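Local coordinates for protein neuraminidase (Influenza A virus, PDB 4GDI) that resembles the influenza sialidases that remove terminal sialic acid from glycoconjugates, although its putative active site has diverged from theirs, at residues R222-R226 and I267-D273; E237-P243 and T253-A259. All coordinates share one frame; numbering follows the deposited sequence.

Contact 1 of 2, residues R222-R226 and I267-D273; sequences RPLLR and IQGFILD. With NO3 (nitrate ion), chain B.
The guanidinium of Arg-222 lies with one face on the backbone of Gly-269, whose CA sits over the middle of the plane, 3.4 Å from Arg-222 CZ, while its edge is turned to Ile-267. An extended chain from CG to NE (chi2 -178°) carries it there, and glycine suits the place because it lets the flat cation settle directly onto the main chain. Gripping end-on, NH1 and NH2 both donate to Ile-267 O at 2.8 Å; two hydrogens converging on one atom bend both bonds, and Thr-214 OG1 also bonds that oxygen. Gln-268 N donates to O3 of a nitrate, probably from the crystallisation liquor, at 3.1 Å. At the far end the Arg-226 guanidinium meets Asp-273 edge to edge and side-on in a salt bridge: NE reaches OD2 of Asp-273 at 2.7 Å in an almost straight bond (177°), and NH2 of Arg-226 takes OD1 at 3.0 Å. Both oxygens use syn lone pairs and the planes are 24° apart, so the two bonds fix the carboxylate's rotation. Arg-226 NH1 forms a second salt bridge with Glu-301 and bonds Gln-234. A water 2.8 Å from Asp-273 OD2 also bonds Leu-225 O. Between the arginines, Leu-224 CD2 rests 4.0 Å from Ile-271 CB. Two arginines, tied to a carbonyl and a carboxylate, thus join strand 224-228 to the loop before strand 277-281 within the six-bladed propeller of influenza neuraminidases.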
loop_
_atom_site.group_PDB
_atom_site.type_symbol
_atom_site.label_atom_id
_atom_site.label_comp_id
_atom_site.label_asym_id
_atom_site.label_seq_id
_atom_site.Cartn_x
_atom_site.Cartn_y
_atom_site.Cartn_z
ATOM N N ARG A 222 -12.358 29.920 -27.571
ATOM C CA ARG A 222 -12.878 29.433 -26.290
ATOM C C ARG A 222 -13.377 30.620 -25.502
ATOM O O ARG A 222 -12.629 31.562 -25.279
ATOM C CB ARG A 222 -11.789 28.711 -25.508
ATOM C CG ARG A 222 -11.220 27.517 -26.236
ATOM C CD ARG A 222 -10.180 26.820 -25.388
ATOM N NE ARG A 222 -9.652 25.616 -26.013
ATOM C CZ ARG A 222 -10.296 24.450 -26.049
ATOM N NH1 ARG A 222 -11.504 24.346 -25.521
ATOM N NH2 ARG A 222 -9.732 23.391 -26.624
ATOM N N PRO A 223 -14.657 30.597 -25.112
ATOM C CA PRO A 223 -15.174 31.648 -24.232
ATOM C C PRO A 223 -14.530 31.569 -22.845
ATOM O O PRO A 223 -14.134 30.487 -22.382
ATOM C CB PRO A 223 -16.667 31.335 -24.143
ATOM C CG PRO A 223 -16.752 29.859 -24.371
ATOM C CD PRO A 223 -15.634 29.514 -25.329
ATOM N N LEU A 224 -14.437 32.710 -22.185
ATOM C CA LEU A 224 -13.797 32.792 -20.878
ATOM C C LEU A 224 -14.726 33.348 -19.835
ATOM O O LEU A 224 -15.528 34.245 -20.100
ATOM C CB LEU A 224 -12.567 33.690 -20.954
ATOM C CG LEU A 224 -11.542 33.211 -21.971
ATOM C CD1 LEU A 224 -10.452 34.239 -22.142
ATOM C CD2 LEU A 224 -10.954 31.867 -21.526
ATOM N N LEU A 225 -14.602 32.825 -18.623
ATOM C CA LEU A 225 -15.437 33.287 -17.534
ATOM C C LEU A 225 -14.537 33.793 -16.410
ATOM O O LEU A 225 -13.543 33.159 -16.075
ATOM C CB LEU A 225 -16.333 32.149 -17.050
ATOM C CG LEU A 225 -17.116 32.358 -15.756
ATOM C CD1 LEU A 225 -18.232 33.379 -15.905
ATOM C CD2 LEU A 225 -17.658 31.004 -15.278
ATOM N N ARG A 226 -14.884 34.950 -15.859
ATOM C CA ARG A 226 -14.214 35.486 -14.683
ATOM C C ARG A 226 -15.295 35.764 -13.672
ATOM O O ARG A 226 -16.285 36.422 -13.999
ATOM C CB ARG A 226 -13.510 36.807 -15.009
ATOM C CG ARG A 226 -12.430 36.695 -16.079
ATOM C CD ARG A 226 -12.247 38.024 -16.791
ATOM N NE ARG A 226 -11.212 37.954 -17.815
ATOM C CZ ARG A 226 -10.946 38.934 -18.668
ATOM N NH1 ARG A 226 -11.658 40.055 -18.643
ATOM N NH2 ARG A 226 -9.970 38.793 -19.550
ATOM N N ILE A 267 -13.310 20.447 -27.886
ATOM C CA ILE A 267 -12.624 19.601 -26.933
ATOM C C ILE A 267 -12.151 20.454 -25.753
ATOM O O ILE A 267 -11.754 21.601 -25.935
ATOM C CB ILE A 267 -11.453 18.871 -27.609
ATOM C CG1 ILE A 267 -10.946 17.742 -26.703
ATOM C CG2 ILE A 267 -10.359 19.861 -27.972
ATOM C CD1 ILE A 267 -9.984 16.778 -27.366
ATOM N N GLN A 268 -12.257 19.912 -24.539
ATOM C CA GLN A 268 -11.855 20.649 -23.334
ATOM C C GLN A 268 -10.450 21.210 -23.468
ATOM O O GLN A 268 -9.518 20.501 -23.866
ATOM C CB GLN A 268 -11.916 19.725 -22.114
ATOM C CG GLN A 268 -11.736 20.426 -20.765
ATOM C CD GLN A 268 -12.281 19.577 -19.621
ATOM O OE1 GLN A 268 -12.336 18.354 -19.721
ATOM N NE2 GLN A 268 -12.697 20.227 -18.549
ATOM N N GLY A 269 -10.302 22.485 -23.123
ATOM C CA GLY A 269 -9.017 23.155 -23.165
ATOM C C GLY A 269 -8.985 24.419 -22.316
ATOM O O GLY A 269 -9.993 24.816 -21.741
ATOM N N PHE A 270 -7.824 25.060 -22.261
ATOM C CA PHE A 270 -7.596 26.159 -21.328
ATOM C C PHE A 270 -6.861 27.347 -21.948
ATOM O O PHE A 270 -6.103 27.188 -22.908
ATOM C CB PHE A 270 -6.781 25.649 -20.132
ATOM C CG PHE A 270 -5.356 25.265 -20.470
ATOM C CD1 PHE A 270 -4.349 26.205 -20.439
ATOM C CD2 PHE A 270 -5.026 23.954 -20.800
ATOM C CE1 PHE A 270 -3.032 25.855 -20.732
ATOM C CE2 PHE A 270 -3.711 23.594 -21.093
ATOM C CZ PHE A 270 -2.717 24.545 -21.068
ATOM N N ILE A 271 -7.105 28.519 -21.367
ATOM C CA ILE A 271 -6.362 29.760 -21.639
ATOM C C ILE A 271 -5.995 30.362 -20.283
ATOM O O ILE A 271 -6.873 30.583 -19.452
ATOM C CB ILE A 271 -7.230 30.775 -22.427
ATOM C CG1 ILE A 271 -7.513 30.252 -23.844
ATOM C CG2 ILE A 271 -6.573 32.164 -22.461
ATOM C CD1 ILE A 271 -8.280 31.214 -24.718
ATOM N N LEU A 272 -4.710 30.593 -20.034
ATOM C CA LEU A 272 -4.309 31.301 -18.823
ATOM C C LEU A 272 -4.624 32.778 -18.989
ATOM O O LEU A 272 -3.940 33.495 -19.716
ATOM C CB LEU A 272 -2.828 31.103 -18.521
ATOM C CG LEU A 272 -2.334 31.599 -17.158
ATOM C CD1 LEU A 272 -3.037 30.877 -16.033
ATOM C CD2 LEU A 272 -0.824 31.406 -17.029
ATOM N N ASP A 273 -5.654 33.215 -18.277
ATOM C CA ASP A 273 -6.268 34.519 -18.472
ATOM C C ASP A 273 -5.640 35.537 -17.514
ATOM O O ASP A 273 -6.269 35.990 -16.563
ATOM C CB ASP A 273 -7.777 34.383 -18.255
ATOM C CG ASP A 273 -8.529 35.678 -18.455
ATOM O OD1 ASP A 273 -7.959 36.652 -19.007
ATOM O OD2 ASP A 273 -9.711 35.706 -18.054
HETATM N N NO3 B . -14.512 16.617 -23.279
HETATM O O1 NO3 B . -14.195 16.959 -21.956
HETATM O O2 NO3 B . -15.500 15.649 -23.532
HETATM O O3 NO3 B . -13.841 17.239 -24.337
HETATM O O HOH W 1 -10.799 33.189 -17.734
#

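Contact 2 of 2, residues E237-P243 and T253-A259; sequences EPCNGAP and TPSCKMA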
loop_
_atom_site.group_PDB
_atom_site.type_symbol
_atom_site.label_atom_id
_atom_site.label_comp_id
_atom_site.label_asym_id
_atom_site.label_seq_id
_atom_site.Cartn_x
_atom_site.Cartn_y
_atom_site.Cartn_z
ATOM N N GLU A 237 -14.689 37.092 -24.698
ATOM C CA GLU A 237 -14.232 36.424 -25.919
ATOM C C GLU A 237 -12.775 36.797 -26.217
ATOM O O GLU A 237 -12.404 37.968 -26.142
ATOM C CB GLU A 237 -15.113 36.851 -27.105
ATOM C CG GLU A 237 -14.817 36.084 -28.381
ATOM C CD GLU A 237 -15.373 34.673 -28.377
ATOM O OE1 GLU A 237 -16.041 34.290 -27.384
ATOM O OE2 GLU A 237 -15.148 33.952 -29.380
ATOM N N PRO A 238 -11.926 35.806 -26.525
ATOM C CA PRO A 238 -10.561 36.178 -26.921
ATOM C C PRO A 238 -10.569 37.139 -28.116
ATOM O O PRO A 238 -11.400 37.005 -29.010
ATOM C CB PRO A 238 -9.931 34.842 -27.301
ATOM C CG PRO A 238 -10.662 33.834 -26.412
ATOM C CD PRO A 238 -12.093 34.351 -26.403
ATOM N N CYS A 239 -9.674 38.117 -28.110
ATOM C CA CYS A 239 -9.705 39.156 -29.129
ATOM C C CYS A 239 -8.532 39.011 -30.087
ATOM O O CYS A 239 -8.247 39.917 -30.863
ATOM C CB CYS A 239 -9.715 40.547 -28.471
ATOM S SG CYS A 239 -11.179 40.856 -27.454
ATOM N N ASN A 240 -7.850 37.870 -30.041
ATOM C CA ASN A 240 -6.783 37.609 -30.995
ATOM C C ASN A 240 -7.399 37.012 -32.256
ATOM O O ASN A 240 -8.620 37.055 -32.426
ATOM C CB ASN A 240 -5.705 36.715 -30.382
ATOM C CG ASN A 240 -6.231 35.331 -29.992
ATOM O OD1 ASN A 240 -7.436 35.136 -29.809
ATOM N ND2 ASN A 240 -5.322 34.374 -29.847
ATOM N N GLY A 241 -6.567 36.473 -33.142
ATOM C CA GLY A 241 -7.057 35.911 -34.392
ATOM C C GLY A 241 -6.675 34.450 -34.543
ATOM O O GLY A 241 -6.709 33.907 -35.640
ATOM N N ALA A 242 -6.329 33.808 -33.428
ATOM C CA ALA A 242 -5.931 32.406 -33.450
ATOM C C ALA A 242 -6.855 31.585 -32.556
ATOM O O ALA A 242 -6.623 31.494 -31.350
ATOM C CB ALA A 242 -4.509 32.279 -32.985
ATOM N N PRO A 243 -7.915 31.000 -33.135
ATOM C CA PRO A 243 -8.836 30.143 -32.370
ATOM C C PRO A 243 -8.086 28.970 -31.740
ATOM O O PRO A 243 -7.089 28.563 -32.317
ATOM C CB PRO A 243 -9.824 29.654 -33.437
ATOM C CG PRO A 243 -9.725 30.655 -34.535
ATOM C CD PRO A 243 -8.302 31.087 -34.550
ATOM N N THR A 253 -8.196 37.865 -38.821
ATOM C CA THR A 253 -7.900 39.208 -38.344
ATOM C C THR A 253 -8.290 39.331 -36.880
ATOM O O THR A 253 -9.406 38.980 -36.513
ATOM C CB THR A 253 -8.677 40.259 -39.163
ATOM O OG1 THR A 253 -8.078 40.380 -40.461
ATOM C CG2 THR A 253 -8.662 41.611 -38.471
ATOM N N PRO A 254 -7.375 39.831 -36.037
ATOM C CA PRO A 254 -7.750 39.934 -34.624
ATOM C C PRO A 254 -8.987 40.787 -34.414
ATOM O O PRO A 254 -9.083 41.886 -34.956
ATOM C CB PRO A 254 -6.522 40.584 -33.980
ATOM C CG PRO A 254 -5.373 40.166 -34.859
ATOM C CD PRO A 254 -5.948 40.134 -36.259
ATOM N N SER A 255 -9.932 40.259 -33.646
ATOM C CA SER A 255 -11.111 41.006 -33.217
ATOM C C SER A 255 -11.719 40.259 -32.037
ATOM O O SER A 255 -11.401 39.097 -31.798
ATOM C CB SER A 255 -12.143 41.102 -34.335
ATOM O OG SER A 255 -12.790 39.854 -34.534
ATOM N N CYS A 256 -12.604 40.918 -31.307
ATOM C CA CYS A 256 -13.279 40.272 -30.199
ATOM C C CYS A 256 -14.440 39.410 -30.687
ATOM O O CYS A 256 -15.237 38.929 -29.889
ATOM C CB CYS A 256 -13.765 41.319 -29.201
ATOM S SG CYS A 256 -12.389 42.201 -28.414
ATOM N N LYS A 257 -14.514 39.176 -31.990
ATOM C CA LYS A 257 -15.618 38.399 -32.534
ATOM C C LYS A 257 -15.359 36.900 -32.452
ATOM O O LYS A 257 -14.219 36.454 -32.470
ATOM C CB LYS A 257 -15.912 38.818 -33.975
ATOM C CG LYS A 257 -16.348 40.279 -34.093
ATOM C CD LYS A 257 -17.026 40.569 -35.427
ATOM C CE LYS A 257 -16.100 40.320 -36.607
ATOM N NZ LYS A 257 -16.822 40.448 -37.905
ATOM N N MET A 258 -16.444 36.143 -32.351
ATOM C CA MET A 258 -16.393 34.691 -32.369
ATOM C C MET A 258 -15.809 34.172 -33.678
ATOM O O MET A 258 -15.991 34.778 -34.731
ATOM C CB MET A 258 -17.803 34.138 -32.175
ATOM C CG MET A 258 -18.374 34.465 -30.810
ATOM S SD MET A 258 -20.143 34.171 -30.627
ATOM C CE MET A 258 -20.221 32.400 -30.765
ATOM N N ALA A 259 -15.086 33.058 -33.593
ATOM C CA ALA A 259 -14.571 32.368 -34.773
ATOM C C ALA A 259 -15.549 31.261 -35.153
ATOM O O ALA A 259 -15.461 30.135 -34.670
ATOM C CB ALA A 259 -13.203 31.795 -34.481
HETATM O O HOH W 2 -11.036 37.356 -34.671
#
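Cys-239 and Cys-256 bring their backbones unusually close for a disulfide, with the CA of Cys-239 only 3.9 Å from the CA of Cys-256, yet no direct hydrogen bond joins the two segments. The SG atoms are bonded at 2.0 Å with a right-handed chi3 of 102°, and on each cysteine SG stands beside the backbone N, anti to the carbonyl carbon. Next to this link, Cys-239 CA points its hydrogen at Ser-255 O, 3.2 Å away with 141° at the hydrogen. Carbonyl oxygens crowd here without N-H donors from the opposite segment, and the ammonium of Lys-221 gathers three of them: those of Pro-238, Asn-240 and Lys-257. A water is hydrogen-bonded to Thr-253 O at 2.9 Å and to Ser-255 OG, and weakly reaches Asn-240 O as well. Serine fits here because its hydroxyl also accepts from Lys-257 N, 3.1 Å from Ser-255 OG, closing an ST turn. Glu-237 passes with its CG 3.2 Å from Cys-256 O, and a bend at chi2 (76°) turns the carboxylate toward Met-258, which it crosses at about a right angle; Met-258 CG lies 3.6 Å from Glu-237 OE2. The nearby carboxylate of Asp-219 may make that oxygen easier to protonate; OE1 bonds a glycerol, probably from the crystallisation liquor. Pro-243 CG packs on Ala-259 CB at 3.7 Å, a small apolar contact. Both segments belong to the long helix-free loop between strands 233-236 and 277-281: Glu-237 follows directly on strand 233-236, Cys-239 bonds the backbone of Ile-300, and Ala-259 is tied to Asp-219 and Ala-220 in the connection between strands 208-214 and 224-228.

Contact 2 is nested within the loop that contact 1 closes, and their centres lie 13 Å apart. They meet at Pro-238, whose CD is 3.1 Å from Arg-222 O and whose CG is 3.9 Å from Ile-271 CD1. The centre of contact 1, which is buried, lies about 10 Å from the centre of the chain, and the centre of contact 2 about 22 Å from it. Both border the calcium site formed by Asn-215, Asp-219, Asp-245, Gly-263 and Gly-265: the Arg-222 side chain is about 7 Å from the calcium ion and about 4 Å from the side chain of Asp-245, while in contact 2 Ala-259 N bonds Asp-219. The nitrate of contact 1 also bonds Arg-320.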